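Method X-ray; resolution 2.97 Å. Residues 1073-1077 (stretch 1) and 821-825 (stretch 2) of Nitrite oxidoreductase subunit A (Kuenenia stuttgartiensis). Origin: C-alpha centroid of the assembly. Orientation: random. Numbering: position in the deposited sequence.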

ATOM      1  N   LEU B1073      -6.996 -25.534  29.007  1.00 47.06           N
ATOM      2  CA  LEU B1073      -7.498 -25.513  27.628  1.00 44.51           C
ATOM      3  C   LEU B1073      -6.776 -26.572  26.798  1.00 48.04           C
ATOM      4  O   LEU B1073      -5.698 -26.333  26.253  1.00 57.46           O
ATOM      5  CB  LEU B1073      -7.362 -24.131  27.001  1.00 45.95           C
ATOM      6  CG  LEU B1073      -8.024 -24.101  25.620  1.00 45.94           C
ATOM      7  CD1 LEU B1073      -9.505 -24.451  25.726  1.00 48.41           C
ATOM      8  CD2 LEU B1073      -7.833 -22.763  24.928  1.00 46.66           C
ATOM      9  N   PHE B1074      -7.372 -27.761  26.722  1.00 50.46           N
ATOM     10  CA  PHE B1074      -6.832 -28.860  25.924  1.00 42.70           C
ATOM     11  C   PHE B1074      -6.840 -28.553  24.427  1.00 48.28           C
ATOM     12  O   PHE B1074      -7.812 -28.868  23.734  1.00 54.68           O
ATOM     13  CB  PHE B1074      -7.639 -30.132  26.191  1.00 44.48           C
ATOM     14  CG  PHE B1074      -7.191 -31.319  25.385  1.00 43.02           C
ATOM     15  CD1 PHE B1074      -6.004 -31.963  25.678  1.00 44.10           C
ATOM     16  CD2 PHE B1074      -7.968 -31.795  24.340  1.00 43.17           C
ATOM     17  CE1 PHE B1074      -5.593 -33.056  24.939  1.00 47.78           C
ATOM     18  CE2 PHE B1074      -7.562 -32.884  23.596  1.00 46.59           C
ATOM     19  CZ  PHE B1074      -6.374 -33.517  23.896  1.00 47.92           C
ATOM     20  N   HIS B1075      -5.797 -27.899  23.927  1.00 43.34           N
ATOM     21  CA  HIS B1075      -5.620 -27.654  22.496  1.00 42.50           C
ATOM     22  C   HIS B1075      -4.314 -28.284  22.004  1.00 44.51           C
ATOM     23  O   HIS B1075      -3.545 -28.868  22.773  1.00 37.83           O
ATOM     24  CB  HIS B1075      -5.678 -26.160  22.173  1.00 41.08           C
ATOM     25  CG  HIS B1075      -4.688 -25.339  22.931  1.00 40.69           C
ATOM     26  ND1 HIS B1075      -4.842 -25.038  24.266  1.00 48.54           N
ATOM     27  CD2 HIS B1075      -3.535 -24.748  22.541  1.00 42.31           C
ATOM     28  CE1 HIS B1075      -3.825 -24.300  24.667  1.00 48.25           C
ATOM     29  NE2 HIS B1075      -3.016 -24.110  23.640  1.00 48.31           N
ATOM     30  N   LYS B1076      -4.076 -28.158  20.698  1.00 47.29           N
ATOM     31  CA  LYS B1076      -2.919 -28.748  20.034  1.00 38.89           C
ATOM     32  C   LYS B1076      -1.727 -27.797  20.011  1.00 40.39           C
ATOM     33  O   LYS B1076      -1.876 -26.596  19.767  1.00 38.47           O
ATOM     34  CB  LYS B1076      -3.273 -29.137  18.596  1.00 39.28           C
ATOM     35  CG  LYS B1076      -2.085 -29.615  17.769  1.00 42.41           C
ATOM     36  CD  LYS B1076      -2.422 -29.704  16.288  1.00 41.26           C
ATOM     37  CE  LYS B1076      -1.246 -30.238  15.481  1.00 55.89           C
ATOM     38  NZ  LYS B1076      -0.066 -29.330  15.521  1.00 56.22           N
ATOM     39  N   ALA B1077      -0.542 -28.347  20.272  1.00 47.93           N
ATOM     40  CA  ALA B1077       0.686 -27.570  20.184  1.00 43.91           C
ATOM     41  C   ALA B1077       0.953 -27.168  18.738  1.00 50.98           C
ATOM     42  O   ALA B1077       0.721 -27.945  17.807  1.00 56.33           O
ATOM     43  CB  ALA B1077       1.865 -28.367  20.741  1.00 42.07           C
TER
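Stretch 2 (821-825) FYTPT

Stretch 2 has no regular helix or strand, and its φ/ψ pairs follow no repeating pattern: -102/38 at Tyr822, -101/170 at Thr823 and -57/-33 at Pro824. Stretch 1 is more extended, with strand geometry at His1075 and Lys1076. The closest CA pairs set the register, Phe1074 CA to Pro824 CA at 6.0 Å and His1075 CA to Tyr822 CA at 5.9 Å. As numbering rises in stretch 1 its partner's number falls, so the two segments run antiparallel over this short overlap. No hydrogen bond joins them, and the 290 Å² buried between them, both sides summed, rests on packing.

The aromatic face contact lies at Tyr822, whose CA-to-CB bond, like that of Lys1076, points toward the opposing stretch. Lys1076 CD lies 3.6 Å from the centroid of the Tyr822 ring and 13° off the ring normal, a CH-π arrangement over the face. The lysine chain is t at chi1 to chi3, which carries its end onward: Lys1076 NZ is 5.8 Å from the same centroid, at most a weak cation-π attraction, and hydrogen-bonds Ala1077 O at 2.8 Å.

Phe1074 offers its ring edge. Phe1074 CE2 is 3.3 Å from Thr823 O and Phe1074 CD2 is 3.5 Å from Pro824 N, both partner atoms lying near the ring plane. Apolar packing continues with Phe1074 CB to Pro824 CG at 3.9 Å.

Backbone atoms also approach without bonding: Phe1074 O and Tyr822 O, both acceptors, stand 3.6 Å apart, and His1075 CA is 3.9 Å from Tyr822 O. The His1075 CA-to-CB bond points away from stretch 2; its ring turns back along its own segment, where His1075 ND1 donates to Leu1073 O at 2.5 Å, alongside a weak bond from His1075 N to Leu1073 O at 2.8 Å.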

ATOM      1  N   PHE B 821     -11.073 -33.754  15.619  1.00 50.00           N
ATOM      2  CA  PHE B 821     -10.489 -32.429  15.747  1.00 42.61           C
ATOM      3  C   PHE B 821      -9.602 -32.376  16.990  1.00 41.60           C
ATOM      4  O   PHE B 821      -9.426 -33.366  17.702  1.00 52.77           O
ATOM      5  CB  PHE B 821     -11.585 -31.366  15.811  1.00 39.42           C
ATOM      6  CG  PHE B 821     -12.411 -31.263  14.559  1.00 49.40           C
ATOM      7  CD1 PHE B 821     -11.967 -30.519  13.478  1.00 49.93           C
ATOM      8  CD2 PHE B 821     -13.634 -31.908  14.464  1.00 53.58           C
ATOM      9  CE1 PHE B 821     -12.727 -30.421  12.326  1.00 46.24           C
ATOM     10  CE2 PHE B 821     -14.397 -31.814  13.315  1.00 47.49           C
ATOM     11  CZ  PHE B 821     -13.943 -31.071  12.245  1.00 43.07           C
ATOM     12  N   TYR B 822      -9.030 -31.203  17.260  1.00 42.37           N
ATOM     13  CA  TYR B 822      -8.086 -31.035  18.365  1.00 47.28           C
ATOM     14  C   TYR B 822      -8.738 -30.375  19.575  1.00 49.68           C
ATOM     15  O   TYR B 822      -8.125 -29.554  20.262  1.00 50.22           O
ATOM     16  CB  TYR B 822      -6.873 -30.233  17.901  1.00 43.08           C
ATOM     17  CG  TYR B 822      -6.182 -30.820  16.689  1.00 45.30           C
ATOM     18  CD1 TYR B 822      -5.308 -31.893  16.815  1.00 46.52           C
ATOM     19  CD2 TYR B 822      -6.409 -30.307  15.419  1.00 42.54           C
ATOM     20  CE1 TYR B 822      -4.677 -32.435  15.710  1.00 41.54           C
ATOM     21  CE2 TYR B 822      -5.782 -30.842  14.307  1.00 39.82           C
ATOM     22  CZ  TYR B 822      -4.919 -31.906  14.459  1.00 42.44           C
ATOM     23  OH  TYR B 822      -4.293 -32.443  13.357  1.00 51.88           O
ATOM     24  N   THR B 823      -9.982 -30.732  19.852  1.00 47.80           N
ATOM     25  CA  THR B 823     -10.746 -30.292  21.008  1.00 48.18           C
ATOM     26  C   THR B 823     -10.767 -31.375  22.074  1.00 53.08           C
ATOM     27  O   THR B 823     -10.314 -32.500  21.848  1.00 51.95           O
ATOM     28  CB  THR B 823     -12.174 -29.941  20.587  1.00 44.25           C
ATOM     29  OG1 THR B 823     -12.751 -31.046  19.879  1.00 46.23           O
ATOM     30  CG2 THR B 823     -12.169 -28.725  19.698  1.00 42.64           C
ATOM     31  N   PRO B 824     -11.257 -31.063  23.277  1.00 56.33           N
ATOM     32  CA  PRO B 824     -11.525 -32.142  24.241  1.00 53.60           C
ATOM     33  C   PRO B 824     -12.491 -33.195  23.719  1.00 55.38           C
ATOM     34  O   PRO B 824     -12.348 -34.375  24.063  1.00 61.78           O
ATOM     35  CB  PRO B 824     -12.104 -31.391  25.447  1.00 53.85           C
ATOM     36  CG  PRO B 824     -11.469 -30.052  25.376  1.00 52.49           C
ATOM     37  CD  PRO B 824     -11.350 -29.732  23.909  1.00 56.86           C
ATOM     38  N   THR B 825     -13.461 -32.814  22.889  1.00 56.35           N
ATOM     39  CA  THR B 825     -14.415 -33.768  22.335  1.00 53.37           C
ATOM     40  C   THR B 825     -14.007 -34.325  20.978  1.00 50.38           C
ATOM     41  O   THR B 825     -14.660 -35.251  20.488  1.00 54.89           O
ATOM     42  CB  THR B 825     -15.803 -33.128  22.200  1.00 55.26           C
ATOM     43  OG1 THR B 825     -15.752 -32.056  21.250  1.00 48.28           O
ATOM     44  CG2 THR B 825     -16.290 -32.600  23.544  1.00 57.64           C
TER